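Local coordinates for protein truncated hemoglobin from geobacillus stearothermophilus (Geobacillus stearothermophilus, PDB 2BKM) that binds heme and molecular oxygen and, as a bacterial truncated globin, probably serves in oxygen transport or storage, at residues Y7-G12 with G103-Q108; E13-K18 with D97-S102; A17-A22 with A90-A95. One frame throughout, in Å; residues are numbered along the deposited sequence. Where two conformers were deposited one is given.

Interaction 1 of 3, residues Y7-G12 with G103-Q108; sequences YEAIGG and GPAREQ
Ala105 puts a single methyl group into the angle between Ala9 and Ile10, a simple case of how a small residue lets a short helix sit close to a long one. Ala105 CB is 3.7 Å from Ile10 CG2 and 3.9 Å from Ala9 CB, and it also meets the carbonyl of Ala9. Much depends on the rotamer of Ile10. Its CG1 branch is tucked between the backbone N and the carbonyl carbon (chi1 69°), which swings CG2 out beside the N and against the first turn of helix 104-120; there CG2 also lies 3.8 Å from Ala105 O. The neighbouring Arg106 offers this contact little beyond its backbone N. Its CG is anti to that N (chi1 179°), and the chain leads away to a salt bridge with Asp97 and a hydrogen bond to Leu101 O. Behind the interface, the Tyr7 ring has Gly12 CA 3.6 Å above its plane, over the centre, so the turn folds back across one face of the ring. That turn is closed by Gly12 N to Tyr7 O (2.7 Å) and Gly11 N to Glu8 O (2.9 Å), while Gly103 is the N-cap of helix 104-120. A Schellman motif thus ends the short N-terminal helix where it packs on the start of helix 104-120, the last helix of the globin fold.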
loop_
_atom_site.group_PDB
_atom_site.type_symbol
_atom_site.label_atom_id
_atom_site.label_comp_id
_atom_site.label_asym_id
_atom_site.label_seq_id
_atom_site.Cartn_x
_atom_site.Cartn_y
_atom_site.Cartn_z
ATOM N N TYR A 7 11.979 3.545 5.765
ATOM C CA TYR A 7 11.126 4.604 6.254
ATOM C C TYR A 7 11.861 5.949 6.236
ATOM O O TYR A 7 11.388 6.915 5.652
ATOM C CB TYR A 7 10.696 4.254 7.678
ATOM C CG TYR A 7 9.781 5.240 8.328
ATOM C CD1 TYR A 7 10.198 5.935 9.474
ATOM C CD2 TYR A 7 8.464 5.404 7.893
ATOM C CE1 TYR A 7 9.348 6.805 10.117
ATOM C CE2 TYR A 7 7.608 6.293 8.540
ATOM C CZ TYR A 7 8.060 6.978 9.655
ATOM O OH TYR A 7 7.199 7.827 10.327
ATOM N N GLU A 8 13.041 5.996 6.874
ATOM C CA GLU A 8 13.832 7.226 6.847
ATOM C C GLU A 8 14.264 7.577 5.430
ATOM O O GLU A 8 14.249 8.746 5.022
ATOM C CB GLU A 8 15.080 7.022 7.709
ATOM C CG GLU A 8 14.802 6.877 9.185
ATOM C CD GLU A 8 15.613 5.749 9.872
ATOM O OE1 GLU A 8 16.801 5.506 9.520
ATOM O OE2 GLU A 8 15.041 5.090 10.779
ATOM N N ALA A 9 14.704 6.570 4.679
ATOM C CA ALA A 9 15.234 6.787 3.345
ATOM C C ALA A 9 14.256 7.514 2.468
ATOM O O ALA A 9 14.664 8.288 1.606
ATOM C CB ALA A 9 15.648 5.436 2.716
ATOM N N ILE A 10 12.960 7.243 2.621
ATOM C CA ILE A 10 12.001 7.870 1.747
ATOM C C ILE A 10 11.445 9.165 2.299
ATOM O O ILE A 10 10.660 9.834 1.635
ATOM C CB ILE A 10 10.809 6.941 1.367
ATOM C CG1 ILE A 10 9.930 6.681 2.596
ATOM C CG2 ILE A 10 11.299 5.658 0.727
ATOM C CD1 ILE A 10 8.558 6.048 2.215
ATOM N N GLY A 11 11.856 9.510 3.514
ATOM C CA GLY A 11 11.406 10.759 4.136
ATOM C C GLY A 11 10.412 10.613 5.275
ATOM O O GLY A 11 9.808 11.611 5.727
ATOM N N GLY A 12 10.235 9.386 5.764
ATOM C CA GLY A 12 9.500 9.131 6.976
ATOM C C GLY A 12 8.042 9.530 6.947
ATOM O O GLY A 12 7.363 9.415 5.926
ATOM N N GLY A 103 13.210 7.773 -7.182
ATOM C CA GLY A 103 14.567 7.393 -6.839
ATOM C C GLY A 103 14.684 6.016 -6.235
ATOM O O GLY A 103 13.711 5.290 -6.145
ATOM N N PRO A 104 15.878 5.634 -5.838
ATOM C CA PRO A 104 16.092 4.239 -5.494
ATOM C C PRO A 104 15.378 3.809 -4.238
ATOM O O PRO A 104 14.967 2.646 -4.173
ATOM C CB PRO A 104 17.633 4.118 -5.398
ATOM C CG PRO A 104 18.073 5.536 -5.210
ATOM C CD PRO A 104 17.135 6.406 -5.902
ATOM N N ALA A 105 15.242 4.677 -3.247
ATOM C CA ALA A 105 14.467 4.330 -2.062
ATOM C C ALA A 105 13.013 4.150 -2.452
ATOM O O ALA A 105 12.402 3.191 -2.004
ATOM C CB ALA A 105 14.597 5.431 -1.043
ATOM N N ARG A 106 12.465 5.019 -3.295
ATOM C CA ARG A 106 11.125 4.753 -3.811
ATOM C C ARG A 106 11.049 3.391 -4.451
ATOM O O ARG A 106 10.080 2.643 -4.192
ATOM C CB ARG A 106 10.742 5.783 -4.838
ATOM C CG ARG A 106 9.369 5.498 -5.387
ATOM C CD ARG A 106 9.318 5.906 -6.757
ATOM N NE ARG A 106 8.268 5.291 -7.581
ATOM C CZ ARG A 106 7.488 6.012 -8.383
ATOM N NH1 ARG A 106 6.601 5.371 -9.132
ATOM N NH2 ARG A 106 7.531 7.349 -8.418
ATOM N N GLU A 107 12.016 3.042 -5.298
ATOM C CA GLU A 107 11.843 1.785 -6.023
ATOM C C GLU A 107 12.006 0.597 -5.124
ATOM O O GLU A 107 11.352 -0.442 -5.320
ATOM C CB GLU A 107 12.788 1.690 -7.226
ATOM C CG GLU A 107 12.697 2.853 -8.143
ATOM C CD GLU A 107 11.419 2.994 -8.865
ATOM O OE1 GLU A 107 10.427 2.211 -8.678
ATOM O OE2 GLU A 107 11.421 3.951 -9.693
ATOM N N GLN A 108 12.873 0.708 -4.130
ATOM C CA GLN A 108 13.047 -0.384 -3.174
ATOM C C GLN A 108 11.727 -0.598 -2.429
ATOM O O GLN A 108 11.263 -1.742 -2.233
ATOM C CB GLN A 108 14.130 -0.037 -2.143
ATOM C CG GLN A 108 15.534 -0.184 -2.635
ATOM C CD GLN A 108 16.549 0.520 -1.743
ATOM O OE1 GLN A 108 17.665 0.820 -2.197
ATOM N NE2 GLN A 108 16.183 0.803 -0.504
#

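Interaction 2 of 3, residues E13-K18 with D97-S102; sequences EETVAK and DEIGLS
Thr15, Lys18, Ile99 and Leu101 carry this contact, and none of them has a flat side-chain group; the meeting is between methyl and methylene groups and the helix backbone. Ile99 is the central piece. With its CG1 branch held between the backbone N and the carbonyl carbon (chi1 67°), its two outer methyls diverge: CG2 rests on Lys18 O at 3.6 Å and lies 4.0 Å from Lys18 CB, whereas CD1 reaches back one turn to Thr15 O at 3.9 Å. Thr15 CG2 comes across both Ile99 and Leu101 at about a right angle, 4.1 Å from Leu101 CD2; Thr15 OG1 is turned instead to Ile10 O. An alanine in place of Ile99 would remove both methyl arms and would probably open a gap beside Thr15 and Lys18, and against Leu19 and Ala22, which Ile99 also touches. Beyond these methyl contacts the extended Lys18 chain carries NZ to a water, which accepts from it at 2.7 Å and in turn donates to Ile99 O at 2.8 Å. Gly100 follows in a Schellman motif that ends helix 82-98. At this surface site, then, methyl groups of Ile99 pack against carbonyl oxygens and carbons of the helix, while a water links the lysine nitrogen to the carbonyl of Ile99.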
loop_
_atom_site.group_PDB
_atom_site.type_symbol
_atom_site.label_atom_id
_atom_site.label_comp_id
_atom_site.label_asym_id
_atom_site.label_seq_id
_atom_site.Cartn_x
_atom_site.Cartn_y
_atom_site.Cartn_z
ATOM N N GLU A 13 7.571 10.028 8.098
ATOM C CA GLU A 13 6.173 10.298 8.333
ATOM C C GLU A 13 5.537 11.136 7.230
ATOM O O GLU A 13 4.421 10.842 6.769
ATOM C CB GLU A 13 6.011 10.964 9.705
ATOM C CG GLU A 13 4.602 10.947 10.233
ATOM C CD GLU A 13 3.700 11.953 9.567
ATOM O OE1 GLU A 13 2.466 11.722 9.498
ATOM O OE2 GLU A 13 4.220 12.999 9.115
ATOM N N GLU A 14 6.228 12.194 6.843
ATOM C CA GLU A 14 5.635 13.165 5.953
ATOM C C GLU A 14 5.410 12.536 4.590
ATOM O O GLU A 14 4.406 12.775 3.935
ATOM C CB GLU A 14 6.530 14.395 5.814
ATOM C CG GLU A 14 6.643 15.177 7.105
ATOM C CD GLU A 14 6.848 16.646 6.888
ATOM O OE1 GLU A 14 7.562 17.249 7.719
ATOM O OE2 GLU A 14 6.289 17.201 5.911
ATOM N N THR A 15 6.356 11.723 4.167
ATOM C CA THR A 15 6.183 11.048 2.881
ATOM C C THR A 15 5.041 10.031 2.966
ATOM O O THR A 15 4.202 9.936 2.070
ATOM C CB THR A 15 7.471 10.345 2.487
ATOM O OG1 THR A 15 8.471 11.346 2.333
ATOM C CG2 THR A 15 7.327 9.637 1.151
ATOM N N VAL A 16 5.016 9.255 4.035
ATOM C CA VAL A 16 3.958 8.264 4.147
ATOM C C VAL A 16 2.606 8.922 4.139
ATOM O O VAL A 16 1.700 8.444 3.477
ATOM C CB VAL A 16 4.138 7.357 5.379
ATOM C CG1 VAL A 16 2.948 6.400 5.572
ATOM C CG2 VAL A 16 5.448 6.583 5.265
ATOM N N ALA A 17 2.470 10.027 4.877
ATOM C CA ALA A 17 1.187 10.717 4.917
ATOM C C ALA A 17 0.745 11.180 3.539
ATOM O O ALA A 17 -0.419 11.006 3.168
ATOM C CB ALA A 17 1.289 11.926 5.836
ATOM N N LYS A 18 1.656 11.828 2.817
ATOM C CA LYS A 18 1.323 12.346 1.533
ATOM C C LYS A 18 0.967 11.211 0.590
ATOM O O LYS A 18 0.043 11.300 -0.172
ATOM C CB LYS A 18 2.532 13.085 0.955
ATOM C CG LYS A 18 2.697 14.475 1.471
ATOM C CD LYS A 18 3.984 15.019 0.919
ATOM C CE LYS A 18 4.001 16.525 0.961
ATOM N NZ LYS A 18 5.149 16.979 0.146
ATOM N N ASP A 97 4.293 8.958 -7.953
ATOM C CA ASP A 97 4.651 10.000 -8.940
ATOM C C ASP A 97 4.023 11.336 -8.524
ATOM O O ASP A 97 4.696 12.404 -8.585
ATOM C CB ASP A 97 4.147 9.658 -10.316
ATOM C CG ASP A 97 4.816 8.470 -10.931
ATOM O OD1 ASP A 97 5.882 8.024 -10.468
ATOM O OD2 ASP A 97 4.246 7.951 -11.926
ATOM N N GLU A 98 2.779 11.298 -8.073
ATOM C CA GLU A 98 2.027 12.540 -7.818
ATOM C C GLU A 98 2.680 13.299 -6.690
ATOM O O GLU A 98 2.712 14.520 -6.732
ATOM C CB GLU A 98 0.607 12.191 -7.438
ATOM C CG GLU A 98 -0.254 13.381 -7.077
ATOM C CD GLU A 98 -1.708 12.982 -6.864
ATOM O OE1 GLU A 98 -2.433 13.781 -6.266
ATOM O OE2 GLU A 98 -2.112 11.877 -7.299
ATOM N N ILE A 99 3.187 12.608 -5.677
ATOM C CA ILE A 99 3.752 13.307 -4.517
ATOM C C ILE A 99 5.203 13.644 -4.772
ATOM O O ILE A 99 5.892 14.187 -3.893
ATOM C CB ILE A 99 3.589 12.536 -3.208
ATOM C CG1 ILE A 99 4.432 11.223 -3.203
ATOM C CG2 ILE A 99 2.094 12.275 -2.954
ATOM C CD1 ILE A 99 4.654 10.706 -1.772
ATOM N N GLY A 100 5.660 13.317 -5.982
ATOM C CA GLY A 100 7.042 13.558 -6.381
ATOM C C GLY A 100 8.062 12.696 -5.683
ATOM O O GLY A 100 9.219 13.104 -5.554
ATOM N N LEU A 101 7.697 11.466 -5.297
ATOM C CA LEU A 101 8.630 10.532 -4.671
ATOM C C LEU A 101 9.282 9.683 -5.733
ATOM O O LEU A 101 8.631 8.781 -6.313
ATOM C CB LEU A 101 7.901 9.612 -3.705
ATOM C CG LEU A 101 8.737 8.509 -3.077
ATOM C CD1 LEU A 101 9.896 9.038 -2.194
ATOM C CD2 LEU A 101 7.841 7.560 -2.310
ATOM N N SER A 102 10.572 9.893 -5.951
ATOM C CA SER A 102 11.268 9.226 -7.063
ATOM C C SER A 102 12.610 8.773 -6.544
ATOM O O SER A 102 13.097 9.329 -5.589
ATOM C CB SER A 102 11.536 10.201 -8.226
ATOM O OG SER A 102 12.566 11.094 -7.826
HETATM O O HOH W 1 4.715 16.209 -2.389
#

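Interaction 3 of 3, residues A17-A22 with A90-A95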
loop_
_atom_site.group_PDB
_atom_site.type_symbol
_atom_site.label_atom_id
_atom_site.label_comp_id
_atom_site.label_asym_id
_atom_site.label_seq_id
_atom_site.Cartn_x
_atom_site.Cartn_y
_atom_site.Cartn_z
ATOM N N ALA A 17 2.470 10.027 4.877
ATOM C CA ALA A 17 1.187 10.717 4.917
ATOM C C ALA A 17 0.745 11.180 3.539
ATOM O O ALA A 17 -0.419 11.006 3.168
ATOM C CB ALA A 17 1.289 11.926 5.836
ATOM N N LYS A 18 1.656 11.828 2.817
ATOM C CA LYS A 18 1.323 12.346 1.533
ATOM C C LYS A 18 0.967 11.211 0.590
ATOM O O LYS A 18 0.043 11.300 -0.172
ATOM C CB LYS A 18 2.532 13.085 0.955
ATOM C CG LYS A 18 2.697 14.475 1.471
ATOM C CD LYS A 18 3.984 15.019 0.919
ATOM C CE LYS A 18 4.001 16.525 0.961
ATOM N NZ LYS A 18 5.149 16.979 0.146
ATOM N N LEU A 19 1.760 10.151 0.673
ATOM C CA LEU A 19 1.583 9.007 -0.210
ATOM C C LEU A 19 0.218 8.365 -0.016
ATOM O O LEU A 19 -0.489 8.076 -0.988
ATOM C CB LEU A 19 2.686 7.973 0.046
ATOM C CG LEU A 19 2.594 6.760 -0.891
ATOM C CD1 LEU A 19 2.716 7.182 -2.349
ATOM C CD2 LEU A 19 3.718 5.808 -0.499
ATOM N N VAL A 20 -0.151 8.136 1.242
ATOM C CA VAL A 20 -1.429 7.510 1.532
ATOM C C VAL A 20 -2.588 8.357 1.051
ATOM O O VAL A 20 -3.497 7.842 0.463
ATOM C CB VAL A 20 -1.524 7.224 3.048
ATOM C CG1 VAL A 20 -2.958 6.948 3.469
ATOM C CG2 VAL A 20 -0.601 6.090 3.380
ATOM N N GLU A 21 -2.516 9.657 1.310
ATOM C CA GLU A 21 -3.556 10.564 0.836
ATOM C C GLU A 21 -3.708 10.447 -0.687
ATOM O O GLU A 21 -4.810 10.284 -1.201
ATOM C CB GLU A 21 -3.181 11.991 1.229
ATOM C CG GLU A 21 -4.274 12.987 0.875
ATOM C CD GLU A 21 -3.785 14.441 0.782
ATOM O OE1 GLU A 21 -2.569 14.731 0.963
ATOM O OE2 GLU A 21 -4.653 15.305 0.496
ATOM N N ALA A 22 -2.582 10.487 -1.404
ATOM C CA ALA A 22 -2.661 10.420 -2.840
ATOM C C ALA A 22 -3.162 9.062 -3.325
ATOM O O ALA A 22 -3.944 8.962 -4.269
ATOM C CB ALA A 22 -1.285 10.747 -3.414
ATOM N N ALA A 90 -0.725 0.002 -9.685
ATOM C CA ALA A 90 -0.738 1.148 -10.603
ATOM C C ALA A 90 -1.176 2.404 -9.873
ATOM O O ALA A 90 -0.647 3.512 -10.121
ATOM C CB ALA A 90 -1.673 0.856 -11.763
ATOM N N CYS A 91 -2.135 2.265 -8.959
ATOM C CA CYS A 91 -2.498 3.424 -8.121
ATOM C C CYS A 91 -1.355 3.857 -7.281
ATOM O O CYS A 91 -1.160 5.049 -7.096
ATOM C CB CYS A 91 -3.693 3.126 -7.234
ATOM S SG CYS A 91 -5.251 2.956 -8.198
ATOM N N MET A 92 -0.591 2.895 -6.751
ATOM C CA MET A 92 0.545 3.236 -5.927
ATOM C C MET A 92 1.636 3.949 -6.710
ATOM O O MET A 92 2.158 4.970 -6.251
ATOM C CB MET A 92 1.081 1.996 -5.197
ATOM C CG MET A 92 2.191 2.337 -4.290
ATOM S SD MET A 92 1.793 3.511 -2.974
ATOM C CE MET A 92 0.829 2.453 -1.878
ATOM N N ARG A 93 1.944 3.461 -7.904
ATOM C CA ARG A 93 2.946 4.154 -8.700
ATOM C C ARG A 93 2.437 5.553 -9.012
ATOM O O ARG A 93 3.236 6.503 -8.976
ATOM C CB ARG A 93 3.166 3.448 -10.017
ATOM C CG ARG A 93 3.888 2.138 -9.914
ATOM C CD ARG A 93 4.352 1.604 -11.262
ATOM N NE ARG A 93 3.261 1.608 -12.253
ATOM C CZ ARG A 93 2.388 0.608 -12.404
ATOM N NH1 ARG A 93 2.410 -0.435 -11.596
ATOM N NH2 ARG A 93 1.439 0.671 -13.316
ATOM N N ALA A 94 1.157 5.699 -9.359
ATOM C CA ALA A 94 0.636 7.016 -9.708
ATOM C C ALA A 94 0.707 7.949 -8.493
ATOM O O ALA A 94 1.000 9.125 -8.640
ATOM C CB ALA A 94 -0.822 6.896 -10.205
ATOM N N ALA A 95 0.437 7.421 -7.303
ATOM C CA ALA A 95 0.488 8.231 -6.092
ATOM C C ALA A 95 1.927 8.627 -5.788
ATOM O O ALA A 95 2.164 9.762 -5.374
ATOM C CB ALA A 95 -0.124 7.463 -4.928
#
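Ala22 and Ala95 face each other where helices 12-29 and 82-98 cross, and with only methyl groups between them their CB atoms stand 3.8 Å apart. Ala95 CB also presses on the backbone C of Ala22, so the backbones themselves come close here. Beside this point Leu19 and Met92 meet at about a right angle. Leu19 CD1 wedges against Met92 SD at 3.8 Å and against Ala95 CB at the same distance. With Met92 CG anti to the backbone N and a bend at chi2 (60°), SD lies against CG, CD1 and CD2 of Leu19. All four touching residues are buried. The outer flanks differ: Lys18 and Glu21 are exposed and take no part, Glu21 being paired with Arg25, and on the far helix Arg93 NH1 is hydrogen-bonded to Tyr110 OH. The axes of segments 17-22 and 90-95 approach to 9.2 Å with 128° between their N-to-C directions, a steeply crossed rather than side-by-side packing. The side chain of Met92 is about 7 Å from the heme, and the two helices correspond to B and G, one from each antiparallel pair (B/E and G/H) of the two-over-two sandwich of truncated globins.

The three contacts grade from core to surface. Interaction 3 is wholly buried, interaction 1 partly so, and interaction 2 lies at the surface. Interactions 2 and 3 join the same two elements, helix 12-29 and the 82-98 region with the turn that follows it, and form one continuous seam. Interaction 1 instead brings together the elements flanking them, helices 6-9 and 104-120, and two polar ties, a salt bridge and a probable hydrogen bond, join it to interaction 2. Chemistry varies with depth: the core contact is purely apolar across its two segments, interaction 1 rests on a few methyl groups, and in interaction 2 a water also bridges Lys18 NZ and Ile99 O.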